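Local coordinates for nitroreductase family protein (Lactobacillus plantarum, PDB 4QLX) that reduces the carbon-carbon double bond of an enone fatty acid with FMN as cofactor, a step in the saturation of polyunsaturated fatty acids, at residues A[60-65]-A[89-94]; A[70-75]-A[175-180]; A[96-101]-A[185-190]. All coordinates share one frame; numbering follows the deposited sequence.

Contact 1: residues A[60-65]-A[89-94]; sequences FVVVDT and AIVFIA
V61 and F92 face each other as an antiparallel hydrogen-bonded pair: V61 N donates to F92 O at 2.8 Å, and F92 N returns a bond to V61 O at 2.9 Å. V63 and I90 repeat the exchange. V63 N meets I90 O at 2.8 Å with an N-H...O angle of 176°, and I90 N bonds to V63 O. The carbonyls of F92 and I90 each take a second, weaker CA-H...O contact, since F60 CA lies 3.4 Å from F92 O and V62 CA approaches I90 O likewise. Strand 58-63 is an outermost strand, within this chain, of the four-stranded antiparallel sheet of the nitroreductase fold. V91 and I93, which form non-hydrogen-bonded pairs with V62 and F60, turn their backbone polar groups to strand 188-197, where V91 bonds with I194 and I93 with V191 and M192. On the face of F60, V62, V91 and I93 the contact is apolar: with CG anti to the carbonyl carbon (chi1 -53°), the F60 ring brings CD1 to 3.9 Å from V91 CG1 and 4.1 Å from I93 CG1, and helix 36-46 packs here through I43. D64 CB touches A89 CB at 3.7 Å, while D64 OD1 forms a salt bridge with R36.

Contact 2: residues A[70-75]-A[175-180]; sequences AKFKQA and EKMIPT
A75 and T180 meet where helix 66-72 and the residues that follow it pack against the start of the short helix 177-181, both lying against one face of the central sheet of this nitroreductase fold. The tight part is built from A75, F72, M177 and T180. A75 CB points toward the other segment and sits 3.6 Å from T180 OG1, with M177 CA equally near. T180 CG2, anti to its own backbone N, presses to 3.1 Å from K71 O. M177 has CG anti to its backbone N (chi1 -179°) and then bends at chi2 and chi3, which folds its terminal methyl back toward A75 and F72. That methyl, M177 CE, lies 3.5 Å from F72 CE1, and M177 SD stands 4.8 Å from the centre of the F72 ring, an oblique Met-aromatic contact. F72 and M177 both also pack on F92 of strand 89-96.

The outer side is polar and looser. K71 and Q74 lie at the surface, and the aliphatic part of K71 runs past T180 O, with K71 CE 3.5 Å from it. A water donates to both Q74 OE1 and T180 OG1, so the two side chains are joined through solvent. T180 OG1 in turn donates to K176 O at 2.8 Å, one turn back, a carbonyl that also accepts from T180 N. An alanine in place of T180 would probably leave the bridging water with one mate fewer and open a gap beside K71 O where the methyl had packed. Also on the exposed side, K176 NZ donates to Q74 O at 2.9 Å, from 45° above the carbonyl plane.

Contact 3: residues A[96-101]-A[185-190]; sequences DTQSHY and PKRYVP
D96 and R187 form a side-on salt bridge in which two guanidinium nitrogens grip the two carboxylate oxygens. R187 NE reaches D96 OD1 at 2.8 Å, close to the guanidinium plane but well above that of the carboxylate. R187 NH2 bonds to D96 OD2 at 2.9 Å on its syn side, a more bent bond of 139°; the two planes are turned 59° apart. R187 has CG anti to its backbone N (chi1 -178°), and its chain stays extended to NE, which carries the guanidinium out to D96. R187 O accepts twice from T97, from T97 N at 3.0 Å and T97 OG1 at 2.7 Å, the donors arriving from opposite faces of the carbonyl plane.

In the next shell, Q98 N donates to D96 OD1 at 3.0 Å, closing an Asx turn, from the carboxylate face opposite to R187 NE; OD1 of D96, which accepts two hydrogen bonds, is therefore held from both faces. The Q98 side chain crosses that of R187 at about a right angle, and a water links Q98 NE2 to K186 O. R187 CG sits 3.7 Å above the centre of the Y188 ring.

D96 and Y188 are a non-hydrogen-bonded antiparallel pair at the ends of strands 89-96 and 188-197. The salt bridge and the T97 bonds tie the loop leading to helix 103-112 to the start of the last strand, while Y188 packs against I178 of helix 177-181.

In the fold
Contacts 1 and 3 belong to one antiparallel sheet, and contact 2 joins two short helices that lie on it. Contact 1 joins strand 58-63 to 89-96; contact 3 lies where 89-96 leaves the sheet beside the beginning of its other neighbour, 188-197. Their centres are about 17 Å apart, and A94 CB of contact 1 packs on the backbone of V189 of contact 3. Contact 2, about 12 Å from the centre of contact 1 and 17 Å from that of contact 3, sits on the sheet face that carries F92. Along the chain contact 1 closes before contact 3 opens, whereas contact 2 crosses both, joining early and late parts of the nitroreductase fold.

Contact 1: residues A[60-65]-A[89-94]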
ATOM      1  N   PHE A  60      14.620  -5.108  -1.039  1.00 16.79           N
ATOM      2  CA  PHE A  60      14.259  -5.902   0.125  1.00 17.97           C
ATOM      3  C   PHE A  60      15.486  -6.489   0.828  1.00 19.63           C
ATOM      4  O   PHE A  60      16.366  -7.050   0.185  1.00 18.39           O
ATOM      5  CB  PHE A  60      13.312  -7.018  -0.303  1.00 16.11           C
ATOM      6  CG  PHE A  60      12.112  -6.527  -1.082  1.00 16.12           C
ATOM      7  CD1 PHE A  60      11.030  -5.963  -0.427  1.00 15.62           C
ATOM      8  CD2 PHE A  60      12.077  -6.614  -2.465  1.00 18.53           C
ATOM      9  CE1 PHE A  60       9.931  -5.507  -1.129  1.00 15.93           C
ATOM     10  CE2 PHE A  60      10.989  -6.162  -3.166  1.00 19.33           C
ATOM     11  CZ  PHE A  60       9.907  -5.614  -2.496  1.00 16.34           C
ATOM     12  N   VAL A  61      15.558  -6.359   2.150  1.00 19.23           N
ATOM     13  CA  VAL A  61      16.616  -7.040   2.881  1.00 19.01           C
ATOM     14  C   VAL A  61      15.987  -7.963   3.928  1.00 20.89           C
ATOM     15  O   VAL A  61      15.304  -7.497   4.834  1.00 16.75           O
ATOM     16  CB  VAL A  61      17.578  -6.056   3.557  1.00 18.79           C
ATOM     17  CG1 VAL A  61      18.656  -6.818   4.339  1.00 22.43           C
ATOM     18  CG2 VAL A  61      18.205  -5.135   2.537  1.00 22.40           C
ATOM     19  N   VAL A  62      16.188  -9.267   3.763  1.00 20.21           N
ATOM     20  CA  VAL A  62      15.548 -10.259   4.619  1.00 19.64           C
ATOM     21  C   VAL A  62      16.442 -10.575   5.806  1.00 22.52           C
ATOM     22  O   VAL A  62      17.604 -10.964   5.648  1.00 23.29           O
ATOM     23  CB  VAL A  62      15.225 -11.553   3.869  1.00 19.59           C
ATOM     24  CG1 VAL A  62      14.616 -12.598   4.837  1.00 20.73           C
ATOM     25  CG2 VAL A  62      14.282 -11.284   2.700  1.00 21.29           C
ATOM     26  N   VAL A  63      15.880 -10.389   6.995  1.00 24.09           N
ATOM     27  CA  VAL A  63      16.565 -10.645   8.248  1.00 24.09           C
ATOM     28  C   VAL A  63      15.863 -11.816   8.921  1.00 24.08           C
ATOM     29  O   VAL A  63      14.713 -11.680   9.334  1.00 23.53           O
ATOM     30  CB  VAL A  63      16.531  -9.401   9.156  1.00 21.75           C
ATOM     31  CG1 VAL A  63      17.307  -9.640  10.443  1.00 26.28           C
ATOM     32  CG2 VAL A  63      17.079  -8.193   8.415  1.00 24.45           C
ATOM     33  N   ASP A  64      16.509 -12.977   9.001  1.00 21.79           N
ATOM     34  CA  ASP A  64      15.822 -14.137   9.577  1.00 27.41           C
ATOM     35  C   ASP A  64      16.727 -15.110  10.364  1.00 27.16           C
ATOM     36  O   ASP A  64      16.360 -16.269  10.575  1.00 29.95           O
ATOM     37  CB  ASP A  64      15.095 -14.904   8.473  1.00 28.37           C
ATOM     38  CG  ASP A  64      16.048 -15.661   7.575  1.00 31.73           C
ATOM     39  OD1 ASP A  64      17.248 -15.302   7.543  1.00 33.24           O
ATOM     40  OD2 ASP A  64      15.597 -16.609   6.902  1.00 31.71           O
ATOM     41  N   THR A  65      17.901 -14.644  10.769  1.00 23.46           N
ATOM     42  CA  THR A  65      18.794 -15.446  11.599  1.00 28.25           C
ATOM     43  C   THR A  65      19.130 -14.669  12.863  1.00 27.15           C
ATOM     44  O   THR A  65      19.066 -13.431  12.873  1.00 23.83           O
ATOM     45  CB  THR A  65      20.111 -15.833  10.856  1.00 26.45           C
ATOM     46  OG1 THR A  65      21.008 -14.718  10.841  1.00 26.25           O
ATOM     47  CG2 THR A  65      19.829 -16.304   9.438  1.00 32.15           C
ATOM     48  N   ALA A  89      10.729 -13.814  10.233  1.00 24.26           N
ATOM     49  CA  ALA A  89      11.622 -13.027   9.390  1.00 21.34           C
ATOM     50  C   ALA A  89      11.175 -11.577   9.373  1.00 20.64           C
ATOM     51  O   ALA A  89       9.988 -11.285   9.512  1.00 20.68           O
ATOM     52  CB  ALA A  89      11.662 -13.586   7.983  1.00 20.88           C
ATOM     53  N   ILE A  90      12.134 -10.670   9.235  1.00 16.34           N
ATOM     54  CA  ILE A  90      11.812  -9.276   8.996  1.00 20.38           C
ATOM     55  C   ILE A  90      12.229  -8.971   7.558  1.00 21.80           C
ATOM     56  O   ILE A  90      13.311  -9.361   7.125  1.00 21.68           O
ATOM     57  CB  ILE A  90      12.513  -8.325   9.979  1.00 22.20           C
ATOM     58  CG1 ILE A  90      12.153  -8.694  11.425  1.00 22.11           C
ATOM     59  CG2 ILE A  90      12.148  -6.869   9.691  1.00 21.35           C
ATOM     60  CD1 ILE A  90      13.144  -9.669  12.067  1.00 22.61           C
ATOM     61  N   VAL A  91      11.347  -8.319   6.813  1.00 19.97           N
ATOM     62  CA  VAL A  91      11.687  -7.872   5.477  1.00 17.29           C
ATOM     63  C   VAL A  91      11.807  -6.357   5.518  1.00 21.36           C
ATOM     64  O   VAL A  91      10.797  -5.642   5.642  1.00 19.58           O
ATOM     65  CB  VAL A  91      10.649  -8.314   4.449  1.00 19.13           C
ATOM     66  CG1 VAL A  91      10.966  -7.724   3.070  1.00 19.24           C
ATOM     67  CG2 VAL A  91      10.582  -9.836   4.399  1.00 16.96           C
ATOM     68  N   PHE A  92      13.039  -5.856   5.457  1.00 16.68           N
ATOM     69  CA  PHE A  92      13.206  -4.414   5.457  1.00 21.20           C
ATOM     70  C   PHE A  92      13.167  -3.866   4.041  1.00 21.51           C
ATOM     71  O   PHE A  92      13.793  -4.423   3.132  1.00 20.41           O
ATOM     72  CB  PHE A  92      14.504  -3.972   6.137  1.00 21.52           C
ATOM     73  CG  PHE A  92      14.518  -2.504   6.425  1.00 23.88           C
ATOM     74  CD1 PHE A  92      13.995  -2.015   7.617  1.00 20.33           C
ATOM     75  CD2 PHE A  92      14.960  -1.603   5.466  1.00 20.66           C
ATOM     76  CE1 PHE A  92      13.955  -0.660   7.866  1.00 21.41           C
ATOM     77  CE2 PHE A  92      14.924  -0.242   5.706  1.00 20.58           C
ATOM     78  CZ  PHE A  92      14.425   0.236   6.898  1.00 20.76           C
ATOM     79  N   ILE A  93      12.449  -2.760   3.865  1.00 17.71           N
ATOM     80  CA  ILE A  93      12.282  -2.172   2.549  1.00 20.57           C
ATOM     81  C   ILE A  93      13.016  -0.839   2.464  1.00 20.39           C
ATOM     82  O   ILE A  93      12.821   0.058   3.281  1.00 18.65           O
ATOM     83  CB  ILE A  93      10.781  -1.991   2.190  1.00 16.64           C
ATOM     84  CG1 ILE A  93      10.012  -3.277   2.516  1.00 17.30           C
ATOM     85  CG2 ILE A  93      10.627  -1.649   0.694  1.00 16.72           C
ATOM     86  CD1 ILE A  93       8.487  -3.158   2.376  1.00 17.69           C
ATOM     87  N   ALA A  94      13.895  -0.733   1.477  1.00 17.41           N
ATOM     88  CA  ALA A  94      14.621   0.502   1.244  1.00 20.90           C
ATOM     89  C   ALA A  94      14.273   1.005  -0.153  1.00 17.72           C
ATOM     90  O   ALA A  94      13.957   0.216  -1.035  1.00 19.77           O
ATOM     91  CB  ALA A  94      16.116   0.289   1.395  1.00 20.88           C
TER

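Contact 2: residues A[70-75]-A[175-180]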
ATOM      1  N   ALA A  70      20.651  -9.513  15.403  1.00 32.22           N
ATOM      2  CA  ALA A  70      21.480  -8.754  16.334  1.00 29.91           C
ATOM      3  C   ALA A  70      22.129  -7.574  15.626  1.00 28.07           C
ATOM      4  O   ALA A  70      22.246  -6.480  16.186  1.00 30.29           O
ATOM      5  CB  ALA A  70      22.545  -9.661  16.971  1.00 30.66           C
ATOM      6  N   LYS A  71      22.541  -7.803  14.383  1.00 28.53           N
ATOM      7  CA  LYS A  71      23.117  -6.750  13.564  1.00 29.03           C
ATOM      8  C   LYS A  71      22.054  -5.727  13.155  1.00 30.64           C
ATOM      9  O   LYS A  71      22.290  -4.521  13.176  1.00 31.52           O
ATOM     10  CB  LYS A  71      23.780  -7.354  12.325  1.00 29.03           C
ATOM     11  CG  LYS A  71      24.193  -6.342  11.282  1.00 36.49           C
ATOM     12  CD  LYS A  71      25.287  -5.415  11.795  1.00 39.79           C
ATOM     13  CE  LYS A  71      26.120  -4.893  10.635  1.00 40.08           C
ATOM     14  NZ  LYS A  71      27.046  -3.805  11.046  1.00 45.85           N
ATOM     15  N   PHE A  72      20.888  -6.229  12.767  1.00 29.76           N
ATOM     16  CA  PHE A  72      19.761  -5.391  12.371  1.00 25.48           C
ATOM     17  C   PHE A  72      19.330  -4.487  13.526  1.00 28.90           C
ATOM     18  O   PHE A  72      19.180  -3.277  13.359  1.00 27.57           O
ATOM     19  CB  PHE A  72      18.617  -6.295  11.908  1.00 26.91           C
ATOM     20  CG  PHE A  72      17.366  -5.575  11.514  1.00 25.10           C
ATOM     21  CD1 PHE A  72      17.359  -4.672  10.460  1.00 29.53           C
ATOM     22  CD2 PHE A  72      16.169  -5.855  12.150  1.00 22.27           C
ATOM     23  CE1 PHE A  72      16.184  -4.030  10.078  1.00 25.08           C
ATOM     24  CE2 PHE A  72      14.992  -5.208  11.769  1.00 22.15           C
ATOM     25  CZ  PHE A  72      15.006  -4.303  10.731  1.00 25.32           C
ATOM     26  N   LYS A  73      19.161  -5.075  14.706  1.00 26.21           N
ATOM     27  CA  LYS A  73      18.694  -4.322  15.872  1.00 29.20           C
ATOM     28  C   LYS A  73      19.550  -3.109  16.222  1.00 28.41           C
ATOM     29  O   LYS A  73      19.083  -2.201  16.904  1.00 25.36           O
ATOM     30  CB  LYS A  73      18.597  -5.237  17.086  1.00 30.09           C
ATOM     31  CG  LYS A  73      17.429  -6.176  16.999  1.00 29.59           C
ATOM     32  CD  LYS A  73      17.011  -6.685  18.352  1.00 33.33           C
ATOM     33  CE  LYS A  73      18.049  -7.585  18.969  1.00 35.37           C
ATOM     34  NZ  LYS A  73      17.448  -8.314  20.115  1.00 27.87           N
ATOM     35  N   GLN A  74      20.789  -3.075  15.739  1.00 29.97           N
ATOM     36  CA  GLN A  74      21.655  -1.920  15.972  1.00 31.16           C
ATOM     37  C   GLN A  74      21.049  -0.619  15.455  1.00 31.54           C
ATOM     38  O   GLN A  74      21.395   0.460  15.923  1.00 32.45           O
ATOM     39  CB  GLN A  74      23.010  -2.129  15.310  1.00 31.23           C
ATOM     40  CG  GLN A  74      23.810  -3.308  15.824  1.00 34.45           C
ATOM     41  CD  GLN A  74      25.152  -3.396  15.120  1.00 44.45           C
ATOM     42  OE1 GLN A  74      25.357  -2.771  14.065  1.00 39.64           O
ATOM     43  NE2 GLN A  74      26.077  -4.153  15.700  1.00 47.56           N
ATOM     44  N   ALA A  75      20.159  -0.730  14.469  1.00 28.67           N
ATOM     45  CA  ALA A  75      19.566   0.435  13.816  1.00 29.04           C
ATOM     46  C   ALA A  75      18.042   0.447  13.995  1.00 28.50           C
ATOM     47  O   ALA A  75      17.332   1.178  13.305  1.00 29.14           O
ATOM     48  CB  ALA A  75      19.935   0.453  12.329  1.00 25.57           C
ATOM     49  N   GLU A 175      19.577   7.315  10.335  1.00 35.60           N
ATOM     50  CA  GLU A 175      20.921   7.668   9.899  1.00 37.22           C
ATOM     51  C   GLU A 175      21.836   6.443   9.873  1.00 35.13           C
ATOM     52  O   GLU A 175      22.917   6.497   9.301  1.00 43.78           O
ATOM     53  CB  GLU A 175      21.523   8.767  10.792  1.00 36.27           C
ATOM     54  CG  GLU A 175      20.619   9.989  11.010  1.00 42.30           C
ATOM     55  CD  GLU A 175      19.498   9.759  12.032  1.00 48.53           C
ATOM     56  OE1 GLU A 175      19.617   8.831  12.867  1.00 47.82           O
ATOM     57  OE2 GLU A 175      18.485  10.501  11.985  1.00 48.58           O
ATOM     58  N   LYS A 176      21.390   5.334  10.463  1.00 30.89           N
ATOM     59  CA  LYS A 176      22.239   4.147  10.616  1.00 31.58           C
ATOM     60  C   LYS A 176      21.776   2.924   9.841  1.00 29.54           C
ATOM     61  O   LYS A 176      22.565   1.999   9.614  1.00 26.85           O
ATOM     62  CB  LYS A 176      22.346   3.747  12.095  1.00 34.65           C
ATOM     63  CG  LYS A 176      23.391   4.489  12.880  1.00 34.28           C
ATOM     64  CD  LYS A 176      23.468   3.951  14.305  1.00 38.96           C
ATOM     65  CE  LYS A 176      23.850   2.482  14.327  1.00 38.06           C
ATOM     66  NZ  LYS A 176      23.875   1.940  15.715  1.00 45.57           N
ATOM     67  N   MET A 177      20.502   2.894   9.456  1.00 27.49           N
ATOM     68  CA  MET A 177      19.927   1.668   8.910  1.00 26.34           C
ATOM     69  C   MET A 177      20.594   1.212   7.612  1.00 26.44           C
ATOM     70  O   MET A 177      20.908   0.036   7.460  1.00 26.23           O
ATOM     71  CB  MET A 177      18.425   1.823   8.686  1.00 25.18           C
ATOM     72  CG  MET A 177      17.753   0.557   8.144  1.00 24.74           C
ATOM     73  SD  MET A 177      18.000  -0.938   9.143  1.00 24.31           S
ATOM     74  CE  MET A 177      16.920  -0.615  10.535  1.00 24.29           C
ATOM     75  N   ILE A 178      20.808   2.127   6.677  1.00 27.06           N
ATOM     76  CA  ILE A 178      21.362   1.724   5.387  1.00 27.80           C
ATOM     77  C   ILE A 178      22.767   1.125   5.545  1.00 25.68           C
ATOM     78  O   ILE A 178      23.037   0.057   4.995  1.00 28.59           O
ATOM     79  CB  ILE A 178      21.381   2.900   4.368  1.00 29.46           C
ATOM     80  CG1 ILE A 178      19.955   3.299   3.990  1.00 26.22           C
ATOM     81  CG2 ILE A 178      22.159   2.523   3.108  1.00 31.32           C
ATOM     82  CD1 ILE A 178      19.124   2.172   3.398  1.00 25.41           C
ATOM     83  N   PRO A 179      23.661   1.787   6.301  1.00 26.57           N
ATOM     84  CA  PRO A 179      24.975   1.150   6.438  1.00 29.37           C
ATOM     85  C   PRO A 179      24.913  -0.151   7.229  1.00 30.36           C
ATOM     86  O   PRO A 179      25.626  -1.097   6.891  1.00 31.52           O
ATOM     87  CB  PRO A 179      25.801   2.207   7.175  1.00 32.15           C
ATOM     88  CG  PRO A 179      25.117   3.499   6.876  1.00 33.31           C
ATOM     89  CD  PRO A 179      23.663   3.152   6.859  1.00 30.68           C
ATOM     90  N   THR A 180      24.057  -0.200   8.248  1.00 27.80           N
ATOM     91  CA  THR A 180      23.817  -1.426   9.014  1.00 30.85           C
ATOM     92  C   THR A 180      23.412  -2.588   8.111  1.00 30.99           C
ATOM     93  O   THR A 180      23.784  -3.728   8.357  1.00 30.58           O
ATOM     94  CB  THR A 180      22.718  -1.211  10.091  1.00 32.36           C
ATOM     95  OG1 THR A 180      23.184  -0.273  11.069  1.00 32.65           O
ATOM     96  CG2 THR A 180      22.358  -2.521  10.790  1.00 29.86           C
TER
HETATM   97  O   HOH W   1      25.436  -0.292  13.061  1.00 38.78           O

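Contact 3: residues A[96-101]-A[185-190]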
ATOM      1  N   ASP A  96      15.009   2.771  -3.786  1.00 20.34           N
ATOM      2  CA  ASP A  96      16.097   2.837  -4.764  1.00 21.55           C
ATOM      3  C   ASP A  96      16.034   4.156  -5.529  1.00 22.91           C
ATOM      4  O   ASP A  96      15.229   4.317  -6.442  1.00 23.67           O
ATOM      5  CB  ASP A  96      16.016   1.645  -5.724  1.00 23.07           C
ATOM      6  CG  ASP A  96      17.150   1.619  -6.748  1.00 27.71           C
ATOM      7  OD1 ASP A  96      18.061   2.477  -6.689  1.00 26.85           O
ATOM      8  OD2 ASP A  96      17.136   0.715  -7.607  1.00 30.50           O
ATOM      9  N   THR A  97      16.901   5.097  -5.163  1.00 24.33           N
ATOM     10  CA  THR A  97      16.865   6.429  -5.753  1.00 22.35           C
ATOM     11  C   THR A  97      17.671   6.507  -7.051  1.00 23.63           C
ATOM     12  O   THR A  97      17.946   7.592  -7.554  1.00 27.35           O
ATOM     13  CB  THR A  97      17.381   7.491  -4.769  1.00 25.89           C
ATOM     14  OG1 THR A  97      18.791   7.324  -4.572  1.00 24.47           O
ATOM     15  CG2 THR A  97      16.657   7.370  -3.433  1.00 23.35           C
ATOM     16  N   GLN A  98      18.058   5.354  -7.579  1.00 25.11           N
ATOM     17  CA  GLN A  98      18.714   5.304  -8.878  1.00 28.20           C
ATOM     18  C   GLN A  98      17.935   4.402  -9.818  1.00 26.37           C
ATOM     19  O   GLN A  98      18.442   4.005 -10.869  1.00 24.42           O
ATOM     20  CB  GLN A  98      20.158   4.817  -8.741  1.00 24.54           C
ATOM     21  CG  GLN A  98      21.072   5.805  -8.016  1.00 25.93           C
ATOM     22  CD  GLN A  98      22.457   5.237  -7.764  1.00 25.15           C
ATOM     23  OE1 GLN A  98      22.795   4.159  -8.249  1.00 25.61           O
ATOM     24  NE2 GLN A  98      23.258   5.953  -6.986  1.00 29.48           N
ATOM     25  N   SER A  99      16.693   4.093  -9.450  1.00 19.92           N
ATOM     26  CA  SER A  99      15.877   3.171 -10.243  1.00 21.13           C
ATOM     27  C   SER A  99      15.574   3.710 -11.646  1.00 21.03           C
ATOM     28  O   SER A  99      15.321   2.933 -12.576  1.00 20.11           O
ATOM     29  CB  SER A  99      14.569   2.850  -9.507  1.00 21.65           C
ATOM     30  OG  SER A  99      13.688   3.956  -9.529  1.00 23.70           O
ATOM     31  N   HIS A 100      15.609   5.033 -11.797  1.00 19.85           N
ATOM     32  CA  HIS A 100      15.290   5.665 -13.082  1.00 24.65           C
ATOM     33  C   HIS A 100      16.457   5.613 -14.064  1.00 23.37           C
ATOM     34  O   HIS A 100      16.330   6.058 -15.203  1.00 24.49           O
ATOM     35  CB  HIS A 100      14.872   7.124 -12.873  1.00 21.31           C
ATOM     36  CG  HIS A 100      15.914   7.949 -12.192  1.00 22.70           C
ATOM     37  ND1 HIS A 100      16.255   7.768 -10.868  1.00 26.50           N
ATOM     38  CD2 HIS A 100      16.701   8.951 -12.648  1.00 26.93           C
ATOM     39  CE1 HIS A 100      17.197   8.630 -10.534  1.00 28.01           C
ATOM     40  NE2 HIS A 100      17.483   9.364 -11.596  1.00 26.55           N
ATOM     41  N   TYR A 101      17.593   5.079 -13.626  1.00 27.67           N
ATOM     42  CA  TYR A 101      18.754   4.961 -14.504  1.00 31.86           C
ATOM     43  C   TYR A 101      18.428   4.078 -15.716  1.00 30.57           C
ATOM     44  O   TYR A 101      19.003   4.252 -16.787  1.00 30.88           O
ATOM     45  CB  TYR A 101      19.968   4.399 -13.742  1.00 26.57           C
ATOM     46  CG  TYR A 101      20.681   5.398 -12.831  1.00 27.41           C
ATOM     47  CD1 TYR A 101      20.178   6.678 -12.629  1.00 27.58           C
ATOM     48  CD2 TYR A 101      21.868   5.060 -12.193  1.00 28.44           C
ATOM     49  CE1 TYR A 101      20.829   7.591 -11.803  1.00 27.02           C
ATOM     50  CE2 TYR A 101      22.533   5.968 -11.362  1.00 27.78           C
ATOM     51  CZ  TYR A 101      22.006   7.231 -11.168  1.00 32.24           C
ATOM     52  OH  TYR A 101      22.656   8.140 -10.341  1.00 28.68           O
ATOM     53  N   PRO A 185      24.828   3.743   0.528  1.00 34.42           N
ATOM     54  CA  PRO A 185      24.226   4.955   1.084  1.00 31.60           C
ATOM     55  C   PRO A 185      23.970   6.038   0.034  1.00 30.04           C
ATOM     56  O   PRO A 185      23.077   6.866   0.204  1.00 34.08           O
ATOM     57  CB  PRO A 185      25.268   5.417   2.097  1.00 32.17           C
ATOM     58  CG  PRO A 185      26.551   4.867   1.607  1.00 32.20           C
ATOM     59  CD  PRO A 185      26.195   3.528   1.037  1.00 36.40           C
ATOM     60  N   LYS A 186      24.761   6.037  -1.027  1.00 33.77           N
ATOM     61  CA  LYS A 186      24.526   6.927  -2.157  1.00 34.09           C
ATOM     62  C   LYS A 186      23.187   6.630  -2.826  1.00 32.15           C
ATOM     63  O   LYS A 186      22.580   7.513  -3.426  1.00 33.60           O
ATOM     64  CB  LYS A 186      25.638   6.792  -3.201  1.00 34.44           C
ATOM     65  CG  LYS A 186      26.993   7.366  -2.825  1.00 42.02           C
ATOM     66  CD  LYS A 186      27.901   7.369  -4.048  1.00 43.49           C
ATOM     67  CE  LYS A 186      27.320   8.258  -5.159  1.00 56.22           C
ATOM     68  NZ  LYS A 186      27.175   7.570  -6.486  1.00 45.80           N
ATOM     69  N   ARG A 187      22.750   5.378  -2.723  1.00 26.74           N
ATOM     70  CA  ARG A 187      21.658   4.852  -3.535  1.00 26.20           C
ATOM     71  C   ARG A 187      20.339   4.633  -2.790  1.00 27.92           C
ATOM     72  O   ARG A 187      19.265   5.007  -3.263  1.00 23.10           O
ATOM     73  CB  ARG A 187      22.086   3.524  -4.155  1.00 23.40           C
ATOM     74  CG  ARG A 187      21.029   2.923  -5.048  1.00 28.67           C
ATOM     75  CD  ARG A 187      21.529   1.706  -5.781  1.00 26.53           C
ATOM     76  NE  ARG A 187      20.568   1.291  -6.805  1.00 30.34           N
ATOM     77  CZ  ARG A 187      20.746   0.256  -7.617  1.00 35.12           C
ATOM     78  NH1 ARG A 187      21.845  -0.483  -7.516  1.00 32.16           N
ATOM     79  NH2 ARG A 187      19.821  -0.046  -8.524  1.00 34.88           N
ATOM     80  N   TYR A 188      20.428   4.005  -1.628  1.00 23.79           N
ATOM     81  CA  TYR A 188      19.239   3.514  -0.941  1.00 27.58           C
ATOM     82  C   TYR A 188      18.814   4.383   0.242  1.00 22.83           C
ATOM     83  O   TYR A 188      19.650   4.901   0.971  1.00 26.87           O
ATOM     84  CB  TYR A 188      19.483   2.074  -0.481  1.00 23.37           C
ATOM     85  CG  TYR A 188      19.663   1.119  -1.629  1.00 28.18           C
ATOM     86  CD1 TYR A 188      18.590   0.769  -2.440  1.00 23.14           C
ATOM     87  CD2 TYR A 188      20.903   0.561  -1.908  1.00 26.97           C
ATOM     88  CE1 TYR A 188      18.748  -0.107  -3.499  1.00 25.78           C
ATOM     89  CE2 TYR A 188      21.070  -0.324  -2.958  1.00 26.69           C
ATOM     90  CZ  TYR A 188      19.991  -0.654  -3.750  1.00 28.56           C
ATOM     91  OH  TYR A 188      20.160  -1.525  -4.801  1.00 27.06           O
ATOM     92  N   VAL A 189      17.506   4.548   0.408  1.00 24.40           N
ATOM     93  CA  VAL A 189      16.947   5.248   1.561  1.00 24.45           C
ATOM     94  C   VAL A 189      16.041   4.320   2.390  1.00 23.88           C
ATOM     95  O   VAL A 189      15.241   3.560   1.846  1.00 21.42           O
ATOM     96  CB  VAL A 189      16.152   6.507   1.125  1.00 25.62           C
ATOM     97  CG1 VAL A 189      17.081   7.514   0.430  1.00 27.51           C
ATOM     98  CG2 VAL A 189      14.990   6.136   0.214  1.00 22.93           C
ATOM     99  N   PRO A 190      16.152   4.381   3.719  1.00 20.59           N
ATOM    100  CA  PRO A 190      15.333   3.475   4.523  1.00 22.03           C
ATOM    101  C   PRO A 190      13.872   3.909   4.557  1.00 21.21           C
ATOM    102  O   PRO A 190      13.600   5.110   4.595  1.00 27.35           O
ATOM    103  CB  PRO A 190      15.969   3.572   5.910  1.00 22.09           C
ATOM    104  CG  PRO A 190      16.561   4.937   5.946  1.00 25.93           C
ATOM    105  CD  PRO A 190      16.960   5.293   4.546  1.00 26.48           C
TER
HETATM  106  O   HOH W   2      22.134   8.426  -5.873  1.00 35.50           O